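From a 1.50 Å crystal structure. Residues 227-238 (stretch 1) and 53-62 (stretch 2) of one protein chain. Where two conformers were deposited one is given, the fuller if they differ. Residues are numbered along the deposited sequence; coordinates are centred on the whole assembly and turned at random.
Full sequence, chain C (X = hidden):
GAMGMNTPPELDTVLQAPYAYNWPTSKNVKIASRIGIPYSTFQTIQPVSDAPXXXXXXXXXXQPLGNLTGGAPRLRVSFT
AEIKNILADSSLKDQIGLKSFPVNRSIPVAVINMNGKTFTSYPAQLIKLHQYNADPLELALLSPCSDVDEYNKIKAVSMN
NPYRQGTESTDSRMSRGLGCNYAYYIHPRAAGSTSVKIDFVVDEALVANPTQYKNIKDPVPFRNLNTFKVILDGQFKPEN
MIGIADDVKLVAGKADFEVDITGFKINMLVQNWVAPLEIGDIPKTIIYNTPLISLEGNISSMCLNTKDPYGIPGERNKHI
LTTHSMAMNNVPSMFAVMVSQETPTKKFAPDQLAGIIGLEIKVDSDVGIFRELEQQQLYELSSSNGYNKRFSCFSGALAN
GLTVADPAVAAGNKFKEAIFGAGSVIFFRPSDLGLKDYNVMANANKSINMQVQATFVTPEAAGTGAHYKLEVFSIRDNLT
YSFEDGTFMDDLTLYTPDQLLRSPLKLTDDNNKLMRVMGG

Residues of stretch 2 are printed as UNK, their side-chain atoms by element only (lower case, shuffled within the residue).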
# COMPACT_ATOMS: atom_id res chain seq x y z
N THR C 227 20.07 36.88 -0.18
CA THR C 227 19.70 36.92 1.23
C THR C 227 18.87 35.66 1.49
O THR C 227 17.92 35.41 0.75
CB THR C 227 18.87 38.16 1.57
OG1 THR C 227 19.63 39.33 1.22
CG2 THR C 227 18.54 38.22 3.04
N PHE C 228 19.25 34.91 2.51
CA PHE C 228 18.49 33.70 2.87
C PHE C 228 18.55 33.53 4.38
O PHE C 228 19.58 33.20 4.93
CB PHE C 228 19.05 32.49 2.14
CG PHE C 228 18.29 31.18 2.37
CD1 PHE C 228 16.88 31.17 2.48
CD2 PHE C 228 18.97 29.99 2.43
CE1 PHE C 228 16.21 29.96 2.69
CE2 PHE C 228 18.29 28.78 2.63
CZ PHE C 228 16.91 28.79 2.74
N LYS C 229 17.44 33.84 5.04
CA LYS C 229 17.37 33.68 6.49
C LYS C 229 16.17 32.80 6.83
O LYS C 229 15.13 32.94 6.20
CB LYS C 229 17.23 35.01 7.24
CG LYS C 229 18.28 36.03 6.84
CD LYS C 229 18.08 37.35 7.60
CE LYS C 229 18.81 38.47 6.91
NZ LYS C 229 18.71 39.72 7.71
N VAL C 230 16.36 31.94 7.82
CA VAL C 230 15.28 31.08 8.32
C VAL C 230 15.29 31.31 9.82
O VAL C 230 16.25 30.92 10.50
CB VAL C 230 15.47 29.61 7.94
CG1 VAL C 230 14.43 28.72 8.61
CG2 VAL C 230 15.42 29.46 6.42
N ILE C 231 14.22 31.92 10.31
CA ILE C 231 14.12 32.33 11.72
C ILE C 231 13.01 31.52 12.38
O ILE C 231 11.84 31.61 11.95
CB ILE C 231 13.84 33.83 11.84
CG1 ILE C 231 14.92 34.64 11.11
CG2 ILE C 231 13.78 34.27 13.31
CD1 ILE C 231 14.42 35.99 10.62
N LEU C 232 13.37 30.75 13.40
CA LEU C 232 12.42 29.81 14.05
C LEU C 232 12.16 30.22 15.49
O LEU C 232 13.08 30.55 16.24
CB LEU C 232 13.00 28.41 14.07
CG LEU C 232 13.51 27.86 12.74
CD1 LEU C 232 14.16 26.50 12.95
CD2 LEU C 232 12.39 27.79 11.73
N ASP C 233 10.88 30.17 15.89
CA ASP C 233 10.53 30.19 17.32
C ASP C 233 10.73 28.76 17.80
O ASP C 233 9.84 27.91 17.61
CB ASP C 233 9.09 30.67 17.50
CG ASP C 233 8.56 30.54 18.92
OD1 ASP C 233 9.33 30.33 19.86
OD2 ASP C 233 7.32 30.68 19.04
N GLY C 234 11.90 28.46 18.33
CA GLY C 234 12.24 27.10 18.74
C GLY C 234 11.51 26.67 20.00
O GLY C 234 11.67 27.28 21.06
N GLN C 235 10.66 25.65 19.89
CA GLN C 235 9.96 25.07 21.03
C GLN C 235 10.17 23.56 21.04
O GLN C 235 9.18 22.80 21.11
CB GLN C 235 8.48 25.45 21.03
CG GLN C 235 8.20 26.92 21.16
CD GLN C 235 8.56 27.46 22.53
OE1 GLN C 235 8.53 26.75 23.54
NE2 GLN C 235 8.97 28.73 22.57
N PHE C 236 11.42 23.15 20.96
CA PHE C 236 11.87 21.72 20.91
C PHE C 236 11.92 21.21 22.34
O PHE C 236 13.00 20.91 22.89
CB PHE C 236 13.19 21.59 20.20
CG PHE C 236 13.15 22.05 18.79
CD1 PHE C 236 13.42 23.37 18.42
CD2 PHE C 236 12.82 21.16 17.77
CE1 PHE C 236 13.39 23.78 17.12
CE2 PHE C 236 12.78 21.59 16.45
CZ PHE C 236 13.07 22.88 16.12
N LYS C 237 10.74 21.10 22.90
CA LYS C 237 10.56 20.75 24.30
C LYS C 237 9.81 19.45 24.39
O LYS C 237 9.21 19.02 23.41
CB LYS C 237 9.82 21.86 25.02
CG LYS C 237 8.39 22.08 24.62
CD LYS C 237 7.93 23.41 25.20
CE LYS C 237 6.43 23.54 25.07
NZ LYS C 237 6.00 24.92 25.39
N PRO C 238 9.85 18.79 25.55
CA PRO C 238 9.33 17.44 25.66
C PRO C 238 7.87 17.29 25.23
O PRO C 238 7.54 16.32 24.53
CB PRO C 238 9.55 17.13 27.13
CG PRO C 238 10.75 17.89 27.48
CD PRO C 238 10.53 19.19 26.80
N UNK C 53 20.36 25.24 24.58
CA UNK C 53 20.75 23.91 25.01
C UNK C 53 19.56 22.97 25.32
O UNK C 53 19.66 21.75 25.18
n UNK C 53 22.07 22.29 27.88
c UNK C 53 22.25 22.65 26.61
c UNK C 53 21.70 23.98 26.22
o UNK C 53 22.85 21.93 25.80
N UNK C 54 18.43 23.56 25.74
CA UNK C 54 17.22 22.78 26.02
C UNK C 54 16.18 22.87 24.90
O UNK C 54 15.01 22.50 25.10
c UNK C 54 15.94 24.53 27.32
o UNK C 54 16.14 25.32 26.40
c UNK C 54 16.59 23.19 27.36
n UNK C 54 15.12 24.80 28.34
N UNK C 55 16.58 23.39 23.74
CA UNK C 55 15.68 23.49 22.59
C UNK C 55 14.66 24.61 22.57
O UNK C 55 13.87 24.73 21.60
N UNK C 56 14.65 25.47 23.60
CA UNK C 56 13.66 26.56 23.68
C UNK C 56 14.25 27.96 23.47
O UNK C 56 14.95 28.49 24.35
c UNK C 56 11.85 27.70 24.99
c UNK C 56 12.14 25.23 25.24
c UNK C 56 11.54 25.10 26.62
c UNK C 56 12.86 26.57 25.01
N UNK C 57 13.90 28.56 22.35
CA UNK C 57 14.25 29.94 22.04
C UNK C 57 14.40 30.19 20.57
O UNK C 57 14.32 29.26 19.75
N UNK C 58 14.62 31.44 20.22
CA UNK C 58 14.77 31.79 18.80
C UNK C 58 16.05 31.18 18.22
O UNK C 58 17.11 31.20 18.85
n UNK C 58 13.65 35.89 16.65
c UNK C 58 14.60 33.73 17.15
o UNK C 58 15.85 35.73 17.03
c UNK C 58 14.77 33.30 18.61
c UNK C 58 14.75 35.21 16.95
N UNK C 59 15.94 30.62 17.01
CA UNK C 59 17.05 30.03 16.28
C UNK C 59 17.05 30.63 14.89
O UNK C 59 16.01 30.68 14.27
c UNK C 59 16.88 28.49 16.18
c UNK C 59 16.90 27.84 17.58
c UNK C 59 16.14 26.51 17.64
c UNK C 59 17.96 27.89 15.27
N UNK C 60 18.19 31.16 14.45
CA UNK C 60 18.30 31.81 13.16
C UNK C 60 19.40 31.20 12.32
O UNK C 60 20.55 31.05 12.75
c UNK C 60 18.58 33.32 13.34
o UNK C 60 17.46 33.92 13.98
c UNK C 60 18.81 33.99 11.99
N UNK C 61 19.01 30.87 11.08
CA UNK C 61 19.97 30.52 10.04
C UNK C 61 20.09 31.70 9.10
O UNK C 61 19.08 32.29 8.69
c UNK C 61 20.28 26.20 11.34
c UNK C 61 19.04 25.91 11.86
c UNK C 61 19.36 28.06 10.14
c UNK C 61 17.96 26.70 11.52
c UNK C 61 18.11 27.76 10.68
c UNK C 61 20.44 27.27 10.49
c UNK C 61 19.53 29.26 9.27
N UNK C 62 21.33 32.08 8.77
CA UNK C 62 21.57 33.22 7.88
C UNK C 62 22.70 32.79 6.99
O UNK C 62 23.85 32.77 7.39
c UNK C 62 21.91 34.48 8.70
o UNK C 62 22.49 35.62 6.69
n UNK C 62 21.85 36.88 8.43
c UNK C 62 22.11 35.71 7.85
O HOH W 1 21.23 36.08 4.26

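Position 53 carries two side-chain carbons, the second bearing one oxygen and one nitrogen. It is Asn 53, which stands clear of stretch 1 on the exposed surface, where a polar amide is at ease.

Position 54 has the same four atoms, so it too is an asparagine. The chi1 of Asn 54 is p, and its OD1 accepts a hydrogen bond from the backbone N of position 56 at 3.2 Å; the short side chain thus braces the turn.

Position 55 has no side-chain atoms and is Gly 55. Its phi of 78° favours glycine, and a CB here would lie 2.3 Å from Phe 236 O, a clash. Free of that obstacle, the backbone comes close enough for Phe 236 N to donate to Gly 55 O at 3.0 Å.

Position 56 shows four carbons, forked at the first, with one arm two carbons long: Ile 56. Its CD1 lies 4.0 Å from Lys 237 CB and its CG2 3.7 Å from Gln 235 OE1, so a branched aliphatic group covers neighbouring side chains at an exposed site.

Position 57 again lacks side-chain atoms. At phi 151° and psi 175° a CB would be jammed against the preceding carbonyl oxygen, which calls for Gly 57. Here the chain turns a corner while remaining paired with Gly 234: Gly 57 N donates to Gly 234 O at 2.9 Å, and Gly 234 N returns a weak bond to Gly 57 O, also 2.9 Å.

Position 58 has three carbons in a row, the third bearing an oxygen and a nitrogen, hence Gln 58. The extended stem brings NE2 to 3.7 Å from Ile 231 CG2, while the polar end suits an exposed place.

Position 59 has four carbons, forked at the first, with one longer arm: Ile 59. It is buried, and its CD1 approaches Phe 236 CE1 at 3.9 Å and Gly 234 CA at 4.1 Å. A CB on Gly 234 would lie only 2.8 Å from Ile 59 CD1, so the bare glycine makes room for the isoleucine.

Position 60 has one carbon bearing an oxygen and a carbon, which identifies Thr 60. Beta-branching suits a strand, and OG1 lies 3.8 Å from Ile 231 CG2.

Position 61 is one carbon followed by a six-carbon ring: Phe 61. Leu 232 CD1 meets the ring edge at CE2, 4.1 Å away, and Val 230 CB lies 4.2 Å from CD2. Buried on their face, a large apolar ring fills space without leaving a polar group unsatisfied.

Position 62, two carbons ending in oxygen and nitrogen, is Asn 62. A water donates to its OD1 at 2.8 Å and accepts from Phe 228 N at 2.9 Å, bridging the strands.

The strands run antiparallel, at 172°, joined by paired backbone bonds. Val 230, Leu 232, Ile 59 and Phe 61 pack on one buried face; Lys 229, Ile 231, Gln 58, Thr 60 and Asn 62 line the other, more exposed one.

Stretch 2, residues 53-62: NNGIGQITFN
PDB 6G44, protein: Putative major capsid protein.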